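PDB 4WOD: taurocyamine kinase, which catalyses the reversible transfer of a phosphate group between ATP and taurocyamine, using magnesium as cofactor. Local coordinates for residues 131-136 with 265-270; 528-533 with 566-571; 546-551 with 579-584. The protein carries 4 engineered substitutions. All blocks are in the same frame, centred on the assembly; numbering follows the deposited sequence.

Contact 1. Residues 131-136 with 265-270. With ARG (arginine), chain B.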
loop_
_atom_site.group_PDB
_atom_site.type_symbol
_atom_site.label_atom_id
_atom_site.label_comp_id
_atom_site.label_asym_id
_atom_site.label_seq_id
_atom_site.Cartn_x
_atom_site.Cartn_y
_atom_site.Cartn_z
ATOM N N PHE A 131 -18.862 34.104 -11.608
ATOM C CA PHE A 131 -19.841 33.080 -11.983
ATOM C C PHE A 131 -19.795 31.940 -10.989
ATOM O O PHE A 131 -18.731 31.605 -10.509
ATOM C CB PHE A 131 -19.580 32.507 -13.384
ATOM C CG PHE A 131 -19.743 33.500 -14.494
ATOM C CD1 PHE A 131 -20.957 33.618 -15.166
ATOM C CD2 PHE A 131 -18.682 34.314 -14.865
ATOM C CE1 PHE A 131 -21.113 34.518 -16.201
ATOM C CE2 PHE A 131 -18.829 35.234 -15.906
ATOM C CZ PHE A 131 -20.045 35.335 -16.568
ATOM N N GLY A 132 -20.947 31.341 -10.707
ATOM C CA GLY A 132 -21.004 30.221 -9.789
ATOM C C GLY A 132 -20.624 28.917 -10.462
ATOM O O GLY A 132 -20.155 28.907 -11.607
ATOM N N PHE A 133 -20.773 27.827 -9.712
ATOM C CA PHE A 133 -20.616 26.484 -10.234
ATOM C C PHE A 133 -22.011 25.899 -10.439
ATOM O O PHE A 133 -22.999 26.596 -10.224
ATOM C CB PHE A 133 -19.785 25.612 -9.277
ATOM C CG PHE A 133 -18.330 26.023 -9.175
ATOM C CD1 PHE A 133 -17.634 26.456 -10.302
ATOM C CD2 PHE A 133 -17.666 25.986 -7.950
ATOM C CE1 PHE A 133 -16.288 26.827 -10.204
ATOM C CE2 PHE A 133 -16.333 26.360 -7.833
ATOM C CZ PHE A 133 -15.629 26.778 -8.954
ATOM N N GLY A 134 -22.072 24.626 -10.844
ATOM C CA GLY A 134 -23.320 23.900 -11.038
ATOM C C GLY A 134 -24.525 24.317 -10.194
ATOM O O GLY A 134 -25.579 24.655 -10.752
ATOM N N PRO A 135 -24.383 24.287 -8.852
ATOM C CA PRO A 135 -25.495 24.572 -7.935
ATOM C C PRO A 135 -25.971 26.022 -7.907
ATOM O O PRO A 135 -27.071 26.271 -7.426
ATOM C CB PRO A 135 -24.919 24.190 -6.556
ATOM C CG PRO A 135 -23.845 23.187 -6.866
ATOM C CD PRO A 135 -23.230 23.722 -8.130
ATOM N N THR A 136 -25.166 26.960 -8.394
ATOM C CA THR A 136 -25.521 28.359 -8.244
ATOM C C THR A 136 -25.684 29.105 -9.574
ATOM O O THR A 136 -26.126 30.253 -9.585
ATOM C CB THR A 136 -24.471 29.137 -7.369
ATOM O OG1 THR A 136 -23.144 28.804 -7.795
ATOM C CG2 THR A 136 -24.631 28.801 -5.879
ATOM N N ILE A 265 -8.852 28.485 -7.883
ATOM C CA ILE A 265 -10.063 27.829 -7.389
ATOM C C ILE A 265 -10.597 26.841 -8.423
ATOM O O ILE A 265 -10.607 27.125 -9.634
ATOM C CB ILE A 265 -11.152 28.870 -7.052
ATOM C CG1 ILE A 265 -10.620 29.915 -6.060
ATOM C CG2 ILE A 265 -12.438 28.195 -6.547
ATOM C CD1 ILE A 265 -9.999 29.344 -4.795
ATOM N N THR A 266 -11.028 25.678 -7.949
ATOM C CA THR A 266 -11.675 24.689 -8.806
ATOM C C THR A 266 -12.912 24.160 -8.114
ATOM O O THR A 266 -13.061 24.356 -6.911
ATOM C CB THR A 266 -10.733 23.511 -9.142
ATOM O OG1 THR A 266 -10.131 23.032 -7.923
ATOM C CG2 THR A 266 -9.656 23.993 -10.130
ATOM N N PHE A 267 -13.779 23.495 -8.876
ATOM C CA PHE A 267 -15.025 22.907 -8.337
ATOM C C PHE A 267 -14.737 21.816 -7.304
ATOM O O PHE A 267 -15.385 21.739 -6.255
ATOM C CB PHE A 267 -15.869 22.356 -9.490
ATOM C CG PHE A 267 -17.174 21.719 -9.073
ATOM C CD1 PHE A 267 -18.196 22.463 -8.515
ATOM C CD2 PHE A 267 -17.389 20.364 -9.293
ATOM C CE1 PHE A 267 -19.410 21.861 -8.161
ATOM C CE2 PHE A 267 -18.592 19.767 -8.951
ATOM C CZ PHE A 267 -19.596 20.518 -8.381
ATOM N N CYS A 268 -13.760 20.972 -7.597
ATOM C CA CYS A 268 -13.371 19.929 -6.651
ATOM C C CYS A 268 -12.079 20.335 -5.969
ATOM O O CYS A 268 -11.153 20.815 -6.637
ATOM C CB CYS A 268 -13.208 18.585 -7.358
ATOM S SG CYS A 268 -12.651 17.256 -6.286
ATOM N N PRO A 269 -12.013 20.168 -4.635
ATOM C CA PRO A 269 -10.825 20.544 -3.859
ATOM C C PRO A 269 -9.549 19.810 -4.247
ATOM O O PRO A 269 -8.479 20.328 -3.936
ATOM C CB PRO A 269 -11.212 20.192 -2.416
ATOM C CG PRO A 269 -12.713 20.316 -2.394
ATOM C CD PRO A 269 -13.152 19.807 -3.761
ATOM N N SER A 270 -9.648 18.651 -4.892
ATOM C CA SER A 270 -8.446 17.887 -5.239
ATOM C C SER A 270 -7.569 18.590 -6.279
ATOM O O SER A 270 -6.357 18.341 -6.350
ATOM C CB SER A 270 -8.824 16.488 -5.742
ATOM O OG SER A 270 -9.542 16.555 -6.959
HETATM N N ARG B . -10.885 12.783 -4.679
HETATM C CA ARG B . -12.187 13.104 -5.198
HETATM C C ARG B . -13.384 12.422 -4.563
HETATM O O ARG B . -13.385 11.179 -4.390
HETATM C CB ARG B . -12.214 12.957 -6.675
HETATM C CG ARG B . -11.660 14.153 -7.371
HETATM C CD ARG B . -12.802 14.792 -8.074
HETATM N NE ARG B . -12.357 15.951 -8.787
HETATM C CZ ARG B . -12.661 16.183 -10.033
HETATM N NH1 ARG B . -12.229 17.257 -10.622
HETATM N NH2 ARG B . -13.381 15.315 -10.688
HETATM O OXT ARG B . -14.237 13.271 -4.263
#
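Thr266, whose carbonyl carbon lies 3.9 Å from Phe133 CZ, sends its side chain away from that ring and donates from OG1 to Cys268 O over 2.8 Å. The donor stands 32° out of the carbonyl plane, a tilted but short bond which ties the Thr266 side chain to the main chain two residues on. No hydrogen bond joins 131-136 to 265-270; their interface is apolar and rests on two phenylalanines. Phe267 turns its edge to the face of Phe133 in an offset edge-to-face pair, with planes at 83° and centroids 5.5 Å apart. Its CD1 approaches Phe133 CD2 to 3.6 Å, with CG set anti to its own backbone N (chi1 180°). Phe267 CA adds a CH-pi contact over the Phe133 ring, 4.1 Å from the centroid, so backbone and side chain of one residue both meet this ring. Ile265 CG2 lies near the ring plane, 4.2 Å from Phe133 CZ, while Pro135 CD touches Phe267 CE1 obliquely. His224 also meets Phe133 edge-to-face, and the neighbouring Asp223 accepts from Phe267 N. Cys268 points away from 131-136, on the side where arginine is bound; Glu222, Leu60, Leu61 and Arg63 hydrogen-bond the ligand, while the placing of Cys268 SG beside it is doubtful. Buried aromatic packing thus backs the guanidino-substrate pocket of a phosphagen kinase, in which Cys268 is the predicted active-site cysteine.

Contact 2. Residues 528-533 with 566-571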
loop_
_atom_site.group_PDB
_atom_site.type_symbol
_atom_site.label_atom_id
_atom_site.label_comp_id
_atom_site.label_asym_id
_atom_site.label_seq_id
_atom_site.Cartn_x
_atom_site.Cartn_y
_atom_site.Cartn_z
ATOM N N TYR A 528 -9.618 -23.585 7.360
ATOM C CA TYR A 528 -10.351 -22.442 6.813
ATOM C C TYR A 528 -9.517 -21.718 5.767
ATOM O O TYR A 528 -8.698 -20.871 6.120
ATOM C CB TYR A 528 -10.752 -21.454 7.912
ATOM C CG TYR A 528 -11.563 -22.075 9.024
ATOM C CD1 TYR A 528 -12.950 -22.189 8.924
ATOM C CD2 TYR A 528 -10.940 -22.574 10.166
ATOM C CE1 TYR A 528 -13.700 -22.766 9.943
ATOM C CE2 TYR A 528 -11.678 -23.154 11.188
ATOM C CZ TYR A 528 -13.054 -23.245 11.070
ATOM O OH TYR A 528 -13.781 -23.826 12.088
ATOM N N PRO A 529 -9.725 -22.055 4.485
ATOM C CA PRO A 529 -8.998 -21.362 3.417
ATOM C C PRO A 529 -9.378 -19.895 3.351
ATOM O O PRO A 529 -10.567 -19.569 3.353
ATOM C CB PRO A 529 -9.433 -22.093 2.137
ATOM C CG PRO A 529 -10.640 -22.902 2.511
ATOM C CD PRO A 529 -10.552 -23.170 3.983
ATOM N N LEU A 530 -8.379 -19.023 3.291
ATOM C CA LEU A 530 -8.639 -17.601 3.140
ATOM C C LEU A 530 -9.429 -17.293 1.847
ATOM O O LEU A 530 -10.104 -16.263 1.768
ATOM C CB LEU A 530 -7.313 -16.828 3.171
ATOM C CG LEU A 530 -6.935 -16.089 4.461
ATOM C CD1 LEU A 530 -6.943 -17.013 5.666
ATOM C CD2 LEU A 530 -5.576 -15.381 4.346
ATOM N N THR A 531 -9.369 -18.195 0.859
ATOM C CA THR A 531 -10.046 -18.002 -0.435
ATOM C C THR A 531 -11.510 -18.406 -0.407
ATOM O O THR A 531 -12.325 -17.771 -1.051
ATOM C CB THR A 531 -9.381 -18.790 -1.584
ATOM O OG1 THR A 531 -9.231 -20.164 -1.212
ATOM C CG2 THR A 531 -8.039 -18.217 -1.904
ATOM N N ASP A 532 -11.849 -19.443 0.354
ATOM C CA ASP A 532 -13.176 -20.065 0.268
ATOM C C ASP A 532 -13.821 -20.224 1.625
ATOM O O ASP A 532 -14.306 -21.298 1.972
ATOM C CB ASP A 532 -13.090 -21.442 -0.397
ATOM C CG ASP A 532 -13.097 -21.353 -1.895
ATOM O OD1 ASP A 532 -13.865 -20.508 -2.406
ATOM O OD2 ASP A 532 -12.355 -22.121 -2.558
ATOM N N MET A 533 -13.818 -19.160 2.401
ATOM C CA MET A 533 -14.247 -19.279 3.773
ATOM C C MET A 533 -15.680 -18.828 3.949
ATOM O O MET A 533 -16.115 -17.871 3.319
ATOM C CB MET A 533 -13.332 -18.470 4.682
ATOM C CG MET A 533 -13.366 -18.924 6.093
ATOM S SD MET A 533 -12.392 -17.816 7.083
ATOM C CE MET A 533 -10.781 -17.969 6.300
ATOM N N VAL A 566 -4.542 -16.461 -2.273
ATOM C CA VAL A 566 -4.526 -17.843 -2.739
ATOM C C VAL A 566 -3.547 -18.712 -1.948
ATOM O O VAL A 566 -2.416 -18.308 -1.683
ATOM C CB VAL A 566 -4.185 -17.898 -4.249
ATOM C CG1 VAL A 566 -4.142 -19.328 -4.744
ATOM C CG2 VAL A 566 -5.219 -17.119 -5.030
ATOM N N GLY A 567 -3.996 -19.905 -1.577
ATOM C CA GLY A 567 -3.180 -20.862 -0.851
ATOM C C GLY A 567 -2.917 -20.555 0.616
ATOM O O GLY A 567 -2.137 -21.272 1.260
ATOM N N ARG A 568 -3.543 -19.498 1.146
ATOM C CA ARG A 568 -3.422 -19.149 2.559
ATOM C C ARG A 568 -4.626 -19.632 3.368
ATOM O O ARG A 568 -5.738 -19.691 2.851
ATOM C CB ARG A 568 -3.295 -17.636 2.766
ATOM C CG ARG A 568 -1.931 -17.021 2.443
ATOM C CD ARG A 568 -1.724 -16.893 0.950
ATOM N NE ARG A 568 -0.669 -15.932 0.634
ATOM C CZ ARG A 568 -0.559 -15.298 -0.528
ATOM N NH1 ARG A 568 -1.462 -15.503 -1.492
ATOM N NH2 ARG A 568 0.437 -14.444 -0.716
ATOM N N GLY A 569 -4.409 -19.940 4.646
ATOM C CA GLY A 569 -5.516 -20.355 5.490
ATOM C C GLY A 569 -5.104 -20.601 6.926
ATOM O O GLY A 569 -3.924 -20.569 7.264
ATOM N N ILE A 570 -6.104 -20.832 7.771
ATOM C CA ILE A 570 -5.901 -21.118 9.173
ATOM C C ILE A 570 -6.609 -22.422 9.514
ATOM O O ILE A 570 -7.771 -22.607 9.157
ATOM C CB ILE A 570 -6.439 -19.979 10.079
ATOM C CG1 ILE A 570 -5.749 -18.649 9.739
ATOM C CG2 ILE A 570 -6.240 -20.329 11.569
ATOM C CD1 ILE A 570 -6.337 -17.460 10.472
ATOM N N PHE A 571 -5.895 -23.307 10.209
ATOM C CA PHE A 571 -6.445 -24.553 10.748
ATOM C C PHE A 571 -6.447 -24.471 12.275
ATOM O O PHE A 571 -5.518 -23.941 12.869
ATOM C CB PHE A 571 -5.609 -25.759 10.284
ATOM C CG PHE A 571 -5.974 -27.071 10.953
ATOM C CD1 PHE A 571 -6.950 -27.885 10.413
ATOM C CD2 PHE A 571 -5.309 -27.496 12.102
ATOM C CE1 PHE A 571 -7.293 -29.094 11.018
ATOM C CE2 PHE A 571 -5.635 -28.714 12.718
ATOM C CZ PHE A 571 -6.629 -29.508 12.170
HETATM O O HOH W 1 -6.950 -20.094 0.362
#
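Tyr528 and Ile570 form the tight part of this contact, an antiparallel hydrogen-bonded pair in which Tyr528 N donates to Ile570 O (2.8 Å) and Ile570 N to Tyr528 O (3.1 Å). The chain from 528 to 531 runs at 163° to that from 566 to 570, nearly antiparallel. At the following non-hydrogen-bonded pair the backbones draw close, Pro529 CA lying 4.2 Å from Gly569 CA. Leu530 then leaves the strand but still bonds back, its N donating to Arg568 O over 2.8 Å. Its two methyl groups divide the neighbouring chain between them: CD1 rests 3.6 Å from Gly569 CA, and CD2 equally close to Arg568 CB. Farther on, the guanidinium of Arg568 leads away from 528-533; NH1 turns back to Val566 O, and NH2 serves Gly560 O and Arg562 O.

The other end is looser and wetter. Thr531 holds OG1 between its backbone N and carbonyl carbon (chi1 52°), and OG1 donates to a water at 2.8 Å. That water donates in turn to Arg568 O, again at 2.8 Å, so this carbonyl oxygen accepts both a direct and a water-mediated link from the turn. Thr531 CG2 alone carries the packing here, against Val566 CA. Such pairing closes the margin of the eight-stranded antiparallel sheet of the phosphagen kinase catalytic domain, where 525-529 is an outermost strand and 569-573 its neighbour.

Contact 3. Residues 546-551 with 579-584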
loop_
_atom_site.group_PDB
_atom_site.type_symbol
_atom_site.label_atom_id
_atom_site.label_comp_id
_atom_site.label_asym_id
_atom_site.label_seq_id
_atom_site.Cartn_x
_atom_site.Cartn_y
_atom_site.Cartn_z
ATOM N N PHE A 546 -7.586 -14.417 15.639
ATOM C CA PHE A 546 -6.852 -15.320 14.766
ATOM C C PHE A 546 -6.818 -14.646 13.406
ATOM O O PHE A 546 -7.646 -14.922 12.546
ATOM C CB PHE A 546 -7.502 -16.702 14.682
ATOM C CG PHE A 546 -7.536 -17.446 15.986
ATOM C CD1 PHE A 546 -6.738 -17.055 17.050
ATOM C CD2 PHE A 546 -8.376 -18.546 16.146
ATOM C CE1 PHE A 546 -6.778 -17.738 18.253
ATOM C CE2 PHE A 546 -8.416 -19.239 17.341
ATOM C CZ PHE A 546 -7.618 -18.837 18.398
ATOM N N LEU A 547 -5.876 -13.726 13.240
ATOM C CA LEU A 547 -5.853 -12.878 12.061
ATOM C C LEU A 547 -4.858 -13.375 11.034
ATOM O O LEU A 547 -3.848 -13.969 11.361
ATOM C CB LEU A 547 -5.509 -11.433 12.443
ATOM C CG LEU A 547 -6.366 -10.803 13.543
ATOM C CD1 LEU A 547 -5.729 -9.506 14.023
ATOM C CD2 LEU A 547 -7.784 -10.578 13.041
ATOM N N PHE A 548 -5.146 -13.099 9.777
ATOM C CA PHE A 548 -4.204 -13.393 8.725
ATOM C C PHE A 548 -4.507 -12.351 7.654
ATOM O O PHE A 548 -5.308 -12.576 6.746
ATOM C CB PHE A 548 -4.363 -14.853 8.260
ATOM C CG PHE A 548 -3.280 -15.336 7.319
ATOM C CD1 PHE A 548 -2.307 -14.480 6.842
ATOM C CD2 PHE A 548 -3.217 -16.679 6.961
ATOM C CE1 PHE A 548 -1.330 -14.932 5.989
ATOM C CE2 PHE A 548 -2.228 -17.139 6.114
ATOM C CZ PHE A 548 -1.287 -16.255 5.630
ATOM N N LYS A 549 -3.900 -11.183 7.829
ATOM C CA LYS A 549 -4.121 -10.048 6.948
ATOM C C LYS A 549 -2.865 -9.734 6.140
ATOM O O LYS A 549 -1.757 -10.082 6.536
ATOM C CB LYS A 549 -4.542 -8.817 7.756
ATOM C CG LYS A 549 -5.453 -9.131 8.929
ATOM C CD LYS A 549 -5.744 -7.885 9.757
ATOM C CE LYS A 549 -6.407 -6.802 8.924
ATOM N NZ LYS A 549 -7.473 -6.106 9.701
ATOM N N ASN A 550 -3.041 -9.058 5.014
ATOM C CA ASN A 550 -1.902 -8.610 4.229
ATOM C C ASN A 550 -1.536 -7.188 4.613
ATOM O O ASN A 550 -1.611 -6.287 3.789
ATOM C CB ASN A 550 -2.206 -8.711 2.727
ATOM C CG ASN A 550 -3.467 -7.955 2.323
ATOM O OD1 ASN A 550 -4.225 -7.478 3.169
ATOM N ND2 ASN A 550 -3.692 -7.846 1.019
ATOM N N ASP A 551 -1.143 -6.987 5.866
ATOM C CA ASP A 551 -0.922 -5.634 6.373
ATOM C C ASP A 551 0.461 -5.356 6.978
ATOM O O ASP A 551 0.671 -4.276 7.521
ATOM C CB ASP A 551 -1.976 -5.305 7.427
ATOM C CG ASP A 551 -1.822 -6.153 8.673
ATOM O OD1 ASP A 551 -1.172 -7.221 8.589
ATOM O OD2 ASP A 551 -2.353 -5.756 9.735
ATOM N N LEU A 579 -3.246 -25.023 16.449
ATOM C CA LEU A 579 -3.564 -24.214 15.274
ATOM C C LEU A 579 -2.397 -24.254 14.301
ATOM O O LEU A 579 -1.262 -24.423 14.724
ATOM C CB LEU A 579 -3.852 -22.758 15.658
ATOM C CG LEU A 579 -4.660 -22.485 16.939
ATOM C CD1 LEU A 579 -3.689 -22.323 18.092
ATOM C CD2 LEU A 579 -5.553 -21.257 16.782
ATOM N N VAL A 580 -2.687 -24.089 13.012
ATOM C CA VAL A 580 -1.643 -24.010 11.994
ATOM C C VAL A 580 -1.974 -22.863 11.042
ATOM O O VAL A 580 -3.076 -22.799 10.508
ATOM C CB VAL A 580 -1.492 -25.322 11.178
ATOM C CG1 VAL A 580 -0.259 -25.231 10.256
ATOM C CG2 VAL A 580 -1.372 -26.555 12.101
ATOM N N TRP A 581 -1.035 -21.940 10.862
ATOM C CA TRP A 581 -1.185 -20.913 9.829
ATOM C C TRP A 581 -0.492 -21.408 8.566
ATOM O O TRP A 581 0.684 -21.774 8.606
ATOM C CB TRP A 581 -0.566 -19.586 10.273
ATOM C CG TRP A 581 -1.517 -18.592 10.867
ATOM C CD1 TRP A 581 -1.855 -17.363 10.357
ATOM C CD2 TRP A 581 -2.246 -18.729 12.097
ATOM N NE1 TRP A 581 -2.756 -16.735 11.192
ATOM C CE2 TRP A 581 -3.007 -17.551 12.267
ATOM C CE3 TRP A 581 -2.332 -19.735 13.065
ATOM C CZ2 TRP A 581 -3.843 -17.354 13.371
ATOM C CZ3 TRP A 581 -3.158 -19.534 14.165
ATOM C CH2 TRP A 581 -3.905 -18.356 14.305
ATOM N N VAL A 582 -1.195 -21.384 7.442
ATOM C CA VAL A 582 -0.662 -21.954 6.210
ATOM C C VAL A 582 -0.170 -20.845 5.282
ATOM O O VAL A 582 -0.928 -19.941 4.914
ATOM C CB VAL A 582 -1.710 -22.826 5.503
ATOM C CG1 VAL A 582 -1.158 -23.376 4.198
ATOM C CG2 VAL A 582 -2.132 -23.981 6.418
ATOM N N CYS A 583 1.121 -20.903 4.964
ATOM C CA CYS A 583 1.727 -20.045 3.954
ATOM C C CYS A 583 1.670 -18.539 4.245
ATOM O O CYS A 583 1.384 -17.735 3.339
ATOM C CB CYS A 583 1.077 -20.307 2.591
ATOM S SG CYS A 583 2.105 -19.747 1.214
ATOM N N GLU A 584 1.952 -18.145 5.479
ATOM C CA GLU A 584 2.141 -16.725 5.786
ATOM C C GLU A 584 3.584 -16.310 5.454
ATOM O O GLU A 584 3.885 -15.952 4.305
ATOM C CB GLU A 584 1.816 -16.414 7.248
ATOM C CG GLU A 584 1.846 -14.932 7.541
ATOM C CD GLU A 584 1.303 -14.591 8.913
ATOM O OE1 GLU A 584 0.400 -13.726 8.984
ATOM O OE2 GLU A 584 1.777 -15.185 9.912
HETATM O O HOH W 2 0.255 -11.266 7.522
#
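Leu579 CD2 lies over one face of the Phe546 ring, a CH-pi contact 3.7 Å from the ring centroid and offset toward the rim; the two side chains cross at about a right angle. Phe548 presents its edge to backbone oxygens: Val582 O lies near the ring plane, 3.3 Å from CE2, with Cys583 O near the same plane beside CZ. Trp581 meets Phe548 obliquely, neither stacked nor edge-to-face, with planes at 41° and Phe548 CD2 3.7 Å from Trp581 CD1. At the indole's own edge, Phe546 CA packs by CZ2 and Leu547 O accepts from NE1.

That bond, 3.0 Å long, is the direct hydrogen bond between the segments. The oxygen lies in the indole plane, yet NE1 approaches from 39° above the carbonyl plane.

Glu584 slides past Phe548 in the opposite direction. With CG anti to its backbone N (chi1 -173°), CG reaches 3.5 Å from Phe548 CE1, and the extended chain carries the carboxylate alongside the ring. OE1 accepts from a water at 2.9 Å that also donates to Lys549 O; this second link is short, and its length is doubtful. OE2 forms a salt bridge with Arg589, a predicted ATP-binding residue that also makes a cation-pi contact with Trp581.

Strand 578-582 runs between strands 569-573 and 588-595. The loop 546-551, which links helices 535-543 and 553-558, packs on Leu579 and Trp581, whereas Val580 and Val582 pack on helix 502-517.

Overall arrangement
Contacts 2 and 3 both reach one sheet: their centres are 9 Å apart, and strands 569-573 and 578-582 are neighbours in it, with probable hydrogen bonds from Val580 N to Phe571 O and from Val582 N to Gly569 O, while 546-551 is a loop packed on it. Phe548 CZ also packs on Arg568 CG, 3.3 Å away. Contact 1 lies in the first repeat, its centre about 47 Å from that of contact 3. Chemistry follows position. All touching residues of contact 1 are buried, and they meet without a cross-segment hydrogen bond. The partly buried contact 2 relies on backbone pairing, while the mostly buried contact 3 combines aromatic packing with one indole bond.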